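Local structure of putative Nitroreductase (Anabaena variabilis ATCC 29413, 3EO7) at residues T337-L350 / A500-R511. The protein binds flavin mononucleotide and is probably an oxidoreductase of the nitroreductase family. Sequence-based numbering, arbitrary orientation.
With FMN (flavin mononucleotide), chain B.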
loop_
_atom_site.group_PDB
_atom_site.type_symbol
_atom_site.label_atom_id
_atom_site.label_comp_id
_atom_site.label_asym_id
_atom_site.label_seq_id
_atom_site.Cartn_x
_atom_site.Cartn_y
_atom_site.Cartn_z
ATOM N N THR A 337 -0.036 -8.299 -14.220
ATOM C CA THR A 337 -0.394 -9.080 -15.399
ATOM C C THR A 337 -1.477 -8.402 -16.251
ATOM O O THR A 337 -2.502 -7.969 -15.756
ATOM C CB THR A 337 -0.859 -10.455 -14.952
ATOM O OG1 THR A 337 0.107 -10.977 -14.029
ATOM C CG2 THR A 337 -1.051 -11.407 -16.145
ATOM N N ARG A 338 -1.213 -8.316 -17.550
ATOM C CA ARG A 338 -2.113 -7.672 -18.489
ATOM C C ARG A 338 -3.379 -8.471 -18.728
ATOM O O ARG A 338 -4.457 -7.893 -18.835
ATOM C CB ARG A 338 -1.409 -7.441 -19.832
ATOM C CG ARG A 338 -2.305 -6.787 -20.909
ATOM C CD ARG A 338 -1.686 -6.774 -22.337
ATOM N NE ARG A 338 -2.439 -5.874 -23.223
ATOM C CZ ARG A 338 -2.336 -4.539 -23.217
ATOM N NH1 ARG A 338 -1.520 -3.922 -22.362
ATOM N NH2 ARG A 338 -3.065 -3.807 -24.065
ATOM N N ALA A 339 -3.247 -9.786 -18.799
ATOM C CA ALA A 339 -4.369 -10.654 -19.135
ATOM C C ALA A 339 -4.108 -12.066 -18.643
ATOM O O ALA A 339 -2.955 -12.482 -18.534
ATOM C CB ALA A 339 -4.604 -10.650 -20.667
ATOM N N TYR A 340 -5.184 -12.773 -18.322
ATOM C CA TYR A 340 -5.135 -14.155 -17.878
ATOM C C TYR A 340 -5.584 -15.074 -18.989
ATOM O O TYR A 340 -6.313 -14.657 -19.873
ATOM C CB TYR A 340 -6.047 -14.396 -16.666
ATOM C CG TYR A 340 -5.681 -13.493 -15.511
ATOM C CD1 TYR A 340 -4.364 -13.415 -15.080
ATOM C CD2 TYR A 340 -6.658 -12.774 -14.837
ATOM C CE1 TYR A 340 -3.996 -12.575 -14.022
ATOM C CE2 TYR A 340 -6.317 -11.923 -13.768
ATOM C CZ TYR A 340 -5.001 -11.853 -13.361
ATOM O OH TYR A 340 -4.653 -11.024 -12.316
ATOM N N ASN A 341 -5.143 -16.325 -18.922
ATOM C CA ASN A 341 -5.575 -17.341 -19.911
ATOM C C ASN A 341 -6.840 -18.075 -19.497
ATOM O O ASN A 341 -7.338 -18.930 -20.239
ATOM C CB ASN A 341 -4.436 -18.315 -20.252
ATOM C CG ASN A 341 -3.992 -19.164 -19.084
ATOM O OD1 ASN A 341 -4.645 -19.210 -18.043
ATOM N ND2 ASN A 341 -2.858 -19.850 -19.250
ATOM N N GLY A 342 -7.348 -17.783 -18.306
ATOM C CA GLY A 342 -8.547 -18.440 -17.793
ATOM C C GLY A 342 -8.294 -19.774 -17.112
ATOM O O GLY A 342 -9.237 -20.396 -16.619
ATOM N N GLU A 343 -7.046 -20.231 -17.068
ATOM C CA GLU A 343 -6.742 -21.486 -16.401
ATOM C C GLU A 343 -6.880 -21.346 -14.890
ATOM O O GLU A 343 -6.852 -20.239 -14.358
ATOM C CB GLU A 343 -5.348 -21.993 -16.755
ATOM C CG GLU A 343 -5.210 -22.440 -18.191
ATOM C CD GLU A 343 -3.782 -22.927 -18.523
ATOM O OE1 GLU A 343 -2.808 -22.607 -17.778
ATOM O OE2 GLU A 343 -3.640 -23.617 -19.555
ATOM N N GLU A 344 -6.994 -22.493 -14.224
ATOM C CA GLU A 344 -7.203 -22.539 -12.788
ATOM C C GLU A 344 -5.943 -22.445 -11.935
ATOM O O GLU A 344 -4.839 -22.701 -12.405
ATOM C CB GLU A 344 -7.907 -23.839 -12.430
ATOM C CG GLU A 344 -9.276 -23.949 -13.078
ATOM C CD GLU A 344 -10.127 -25.087 -12.527
ATOM O OE1 GLU A 344 -9.572 -26.137 -12.153
ATOM O OE2 GLU A 344 -11.357 -24.902 -12.477
ATOM N N LEU A 345 -6.133 -21.958 -10.703
ATOM C CA LEU A 345 -5.121 -22.078 -9.667
ATOM C C LEU A 345 -5.401 -23.397 -8.958
ATOM O O LEU A 345 -6.536 -23.892 -8.984
ATOM C CB LEU A 345 -5.210 -20.962 -8.617
ATOM C CG LEU A 345 -4.268 -19.773 -8.755
ATOM C CD1 LEU A 345 -4.200 -19.236 -10.156
ATOM C CD2 LEU A 345 -4.644 -18.720 -7.695
ATOM N N THR A 346 -4.386 -23.962 -8.323
ATOM C CA THR A 346 -4.616 -25.082 -7.439
ATOM C C THR A 346 -5.013 -24.511 -6.077
ATOM O O THR A 346 -4.717 -23.367 -5.745
ATOM C CB THR A 346 -3.391 -25.978 -7.255
ATOM O OG1 THR A 346 -2.350 -25.262 -6.581
ATOM C CG2 THR A 346 -2.895 -26.531 -8.598
ATOM N N PHE A 347 -5.675 -25.312 -5.254
ATOM C CA PHE A 347 -6.041 -24.816 -3.933
ATOM C C PHE A 347 -4.761 -24.552 -3.123
ATOM O O PHE A 347 -4.688 -23.553 -2.400
ATOM C CB PHE A 347 -6.993 -25.779 -3.240
ATOM C CG PHE A 347 -7.515 -25.300 -1.923
ATOM C CD1 PHE A 347 -7.909 -23.987 -1.722
ATOM C CD2 PHE A 347 -7.645 -26.188 -0.868
ATOM C CE1 PHE A 347 -8.396 -23.571 -0.504
ATOM C CE2 PHE A 347 -8.150 -25.759 0.359
ATOM C CZ PHE A 347 -8.532 -24.453 0.520
ATOM N N ASP A 348 -3.754 -25.406 -3.277
ATOM C CA ASP A 348 -2.462 -25.142 -2.613
ATOM C C ASP A 348 -1.861 -23.777 -2.992
ATOM O O ASP A 348 -1.258 -23.098 -2.149
ATOM C CB ASP A 348 -1.447 -26.250 -2.888
ATOM C CG ASP A 348 -1.673 -27.489 -2.023
ATOM O OD1 ASP A 348 -2.489 -27.461 -1.072
ATOM O OD2 ASP A 348 -1.002 -28.503 -2.313
ATOM N N GLU A 349 -2.000 -23.383 -4.259
ATOM C CA GLU A 349 -1.502 -22.082 -4.694
ATOM C C GLU A 349 -2.252 -20.969 -3.968
ATOM O O GLU A 349 -1.658 -20.021 -3.469
ATOM C CB GLU A 349 -1.622 -21.928 -6.213
ATOM C CG GLU A 349 -0.502 -22.638 -6.976
ATOM C CD GLU A 349 -0.729 -22.771 -8.482
ATOM O OE1 GLU A 349 -1.904 -22.696 -8.928
ATOM O OE2 GLU A 349 0.288 -23.024 -9.205
ATOM N N LEU A 350 -3.582 -21.053 -3.942
ATOM C CA LEU A 350 -4.378 -20.043 -3.253
ATOM C C LEU A 350 -3.992 -20.002 -1.779
ATOM O O LEU A 350 -3.809 -18.936 -1.233
ATOM C CB LEU A 350 -5.886 -20.324 -3.390
ATOM C CG LEU A 350 -6.798 -19.311 -2.680
ATOM C CD1 LEU A 350 -6.590 -17.891 -3.252
ATOM C CD2 LEU A 350 -8.256 -19.780 -2.780
ATOM N N ALA A 500 -17.950 -1.808 3.030
ATOM C CA ALA A 500 -17.642 -1.068 1.809
ATOM C C ALA A 500 -16.404 -1.707 1.187
ATOM O O ALA A 500 -15.404 -1.891 1.858
ATOM C CB ALA A 500 -17.355 0.379 2.111
ATOM N N VAL A 501 -16.465 -2.041 -0.093
ATOM C CA VAL A 501 -15.310 -2.575 -0.801
ATOM C C VAL A 501 -14.294 -1.445 -0.992
ATOM O O VAL A 501 -14.652 -0.355 -1.487
ATOM C CB VAL A 501 -15.691 -3.185 -2.167
ATOM C CG1 VAL A 501 -14.448 -3.549 -2.956
ATOM C CG2 VAL A 501 -16.623 -4.408 -1.984
ATOM N N ILE A 502 -13.062 -1.710 -0.559
ATOM C CA ILE A 502 -11.926 -0.778 -0.630
ATOM C C ILE A 502 -10.986 -1.105 -1.791
ATOM O O ILE A 502 -10.459 -0.220 -2.435
ATOM C CB ILE A 502 -11.098 -0.873 0.711
ATOM C CG1 ILE A 502 -11.988 -0.532 1.907
ATOM C CG2 ILE A 502 -9.860 0.005 0.689
ATOM C CD1 ILE A 502 -12.654 0.789 1.741
ATOM N N TYR A 503 -10.751 -2.392 -2.046
ATOM C CA TYR A 503 -9.783 -2.772 -3.063
ATOM C C TYR A 503 -10.082 -4.167 -3.559
ATOM O O TYR A 503 -10.702 -4.954 -2.846
ATOM C CB TYR A 503 -8.375 -2.687 -2.453
ATOM C CG TYR A 503 -7.184 -2.792 -3.378
ATOM C CD1 TYR A 503 -7.198 -2.228 -4.654
ATOM C CD2 TYR A 503 -6.012 -3.398 -2.941
ATOM C CE1 TYR A 503 -6.112 -2.315 -5.498
ATOM C CE2 TYR A 503 -4.885 -3.475 -3.765
ATOM C CZ TYR A 503 -4.933 -2.911 -5.030
ATOM O OH TYR A 503 -3.886 -2.948 -5.861
ATOM N N ILE A 504 -9.629 -4.435 -4.783
ATOM C CA ILE A 504 -9.772 -5.712 -5.458
ATOM C C ILE A 504 -8.406 -6.151 -5.976
ATOM O O ILE A 504 -7.647 -5.351 -6.520
ATOM C CB ILE A 504 -10.741 -5.598 -6.660
ATOM C CG1 ILE A 504 -12.117 -5.193 -6.153
ATOM C CG2 ILE A 504 -10.731 -6.858 -7.534
ATOM C CD1 ILE A 504 -13.149 -4.935 -7.287
ATOM N N THR A 505 -8.106 -7.424 -5.784
ATOM C CA THR A 505 -6.889 -8.034 -6.324
ATOM C C THR A 505 -7.288 -9.315 -7.079
ATOM O O THR A 505 -7.844 -10.231 -6.485
ATOM C CB THR A 505 -5.846 -8.360 -5.256
ATOM O OG1 THR A 505 -5.462 -7.186 -4.544
ATOM C CG2 THR A 505 -4.584 -9.059 -5.898
ATOM N N THR A 506 -7.013 -9.332 -8.381
ATOM C CA THR A 506 -7.296 -10.461 -9.255
ATOM C C THR A 506 -6.082 -11.369 -9.288
ATOM O O THR A 506 -4.954 -10.907 -9.185
ATOM C CB THR A 506 -7.674 -10.035 -10.705
ATOM O OG1 THR A 506 -6.565 -9.350 -11.327
ATOM C CG2 THR A 506 -8.958 -9.132 -10.712
ATOM N N LEU A 507 -6.355 -12.661 -9.415
ATOM C CA LEU A 507 -5.359 -13.685 -9.471
ATOM C C LEU A 507 -5.721 -14.675 -10.583
ATOM O O LEU A 507 -6.874 -15.086 -10.716
ATOM C CB LEU A 507 -5.312 -14.435 -8.140
ATOM C CG LEU A 507 -4.958 -13.623 -6.902
ATOM C CD1 LEU A 507 -5.347 -14.349 -5.614
ATOM C CD2 LEU A 507 -3.436 -13.299 -6.982
ATOM N N GLY A 508 -4.723 -15.094 -11.329
ATOM C CA GLY A 508 -4.956 -16.030 -12.432
ATOM C C GLY A 508 -3.674 -16.608 -12.955
ATOM O O GLY A 508 -2.663 -16.612 -12.257
ATOM N N ARG A 509 -3.734 -17.162 -14.169
ATOM C CA ARG A 509 -2.534 -17.647 -14.850
ATOM C C ARG A 509 -2.338 -16.697 -16.036
ATOM O O ARG A 509 -3.280 -16.362 -16.755
ATOM C CB ARG A 509 -2.611 -19.118 -15.288
ATOM C CG ARG A 509 -3.015 -20.108 -14.179
ATOM C CD ARG A 509 -2.555 -21.539 -14.424
ATOM N NE ARG A 509 -1.239 -21.730 -13.825
ATOM C CZ ARG A 509 -1.029 -22.111 -12.559
ATOM N NH1 ARG A 509 -2.022 -22.417 -11.740
ATOM N NH2 ARG A 509 0.211 -22.225 -12.118
ATOM N N PRO A 510 -1.105 -16.234 -16.236
ATOM C CA PRO A 510 -0.874 -15.266 -17.293
ATOM C C PRO A 510 -1.154 -15.793 -18.684
ATOM O O PRO A 510 -0.950 -16.968 -18.966
ATOM C CB PRO A 510 0.613 -14.939 -17.146
ATOM C CG PRO A 510 0.991 -15.401 -15.804
ATOM C CD PRO A 510 0.139 -16.584 -15.538
ATOM N N ARG A 511 -1.630 -14.910 -19.535
ATOM C CA ARG A 511 -1.945 -15.272 -20.907
ATOM C C ARG A 511 -0.627 -15.434 -21.630
ATOM O O ARG A 511 0.360 -14.778 -21.287
ATOM C CB ARG A 511 -2.821 -14.191 -21.552
ATOM C CG ARG A 511 -3.609 -14.667 -22.736
ATOM C CD ARG A 511 -4.628 -13.621 -23.227
ATOM N NE ARG A 511 -5.849 -13.510 -22.415
ATOM C CZ ARG A 511 -6.849 -12.663 -22.696
ATOM N NH1 ARG A 511 -6.790 -11.884 -23.773
ATOM N NH2 ARG A 511 -7.929 -12.600 -21.920
ATOM O OXT ARG A 511 -0.512 -16.262 -22.536
HETATM N N1 FMN B . -4.267 -2.629 -13.751
HETATM C C2 FMN B . -5.365 -2.848 -14.566
HETATM O O2 FMN B . -5.241 -3.393 -15.657
HETATM N N3 FMN B . -6.633 -2.453 -14.235
HETATM C C4 FMN B . -6.900 -1.774 -13.084
HETATM O O4 FMN B . -8.089 -1.608 -12.753
HETATM C C4A FMN B . -5.826 -1.534 -12.230
HETATM N N5 FMN B . -6.019 -0.805 -11.072
HETATM C C5A FMN B . -4.951 -0.643 -10.167
HETATM C C6 FMN B . -5.129 -0.017 -8.938
HETATM C C7 FMN B . -4.069 0.165 -8.051
HETATM C C7M FMN B . -4.323 0.749 -6.653
HETATM C C8 FMN B . -2.800 -0.289 -8.387
HETATM C C8M FMN B . -1.656 -0.296 -7.394
HETATM C C9 FMN B . -2.591 -0.931 -9.622
HETATM C C9A FMN B . -3.668 -1.109 -10.508
HETATM N N10 FMN B . -3.468 -1.734 -11.733
HETATM C C10 FMN B . -4.525 -1.959 -12.573
HETATM C "C1'" FMN B . -2.077 -2.029 -12.255
HETATM C "C2'" FMN B . -1.354 -0.802 -12.772
HETATM O "O2'" FMN B . -1.826 -0.483 -14.100
HETATM C "C3'" FMN B . 0.150 -1.063 -12.758
HETATM O "O3'" FMN B . 0.614 -1.181 -11.410
HETATM C "C4'" FMN B . 0.975 -0.019 -13.534
HETATM O "O4'" FMN B . 0.611 -0.014 -14.943
HETATM C "C5'" FMN B . 2.457 -0.300 -13.377
HETATM O "O5'" FMN B . 2.804 -1.580 -13.834
HETATM P P FMN B . 3.491 -2.652 -12.896
HETATM O O1P FMN B . 2.506 -2.994 -11.782
HETATM O O2P FMN B . 3.761 -3.842 -13.808
HETATM O O3P FMN B . 4.767 -2.096 -12.336
HETATM O O HOH W 1 -1.496 -19.454 -21.928
HETATM O O HOH W 2 -6.623 -17.469 -15.161
#
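Arg509 and Glu349 form an end-on salt bridge, their planar groups nearly coplanar. NH1 of Arg509 meets OE1 of Glu349 on its syn lone pair at 2.8 Å, and NH2 of Arg509 reaches Glu349 OE2 at 3.0 Å. A bend at chi3 (91°) turns the guanidinium so that Arg509 NH1 also meets an in-plane lone pair of Glu344 O, at 2.9 Å. Glu349 OE1 accepts from Thr346 N too, within a capping box, which ties the salt bridge to the helix start. With an alanine at Arg509, the Glu349 carboxylate would probably lose this countercharge and Glu344 O this donor.

Backbone bonds join Asn341 N to Arg509 O and Arg511 N to Ala339 O. Arg511 NE binds Tyr340 O at 2.8 Å, and Ala339 CB lies over the guanidinium face. Asn341 OD1 closes an Asx turn on Glu343 N.

The Tyr340 ring lies against Gly508, whose CA makes a CH-pi contact 3.9 Å from the ring centroid. Tyr340 OH donates to Thr506 OG1 at 2.7 Å.

Leu345 and Leu350 pack on Leu507. The loop and first turn of helix 347-358 hold tail 509-511 and the end of strand 500-508, which runs between strands 433-439 and 477-481 and carries Tyr503 of the flavin pocket.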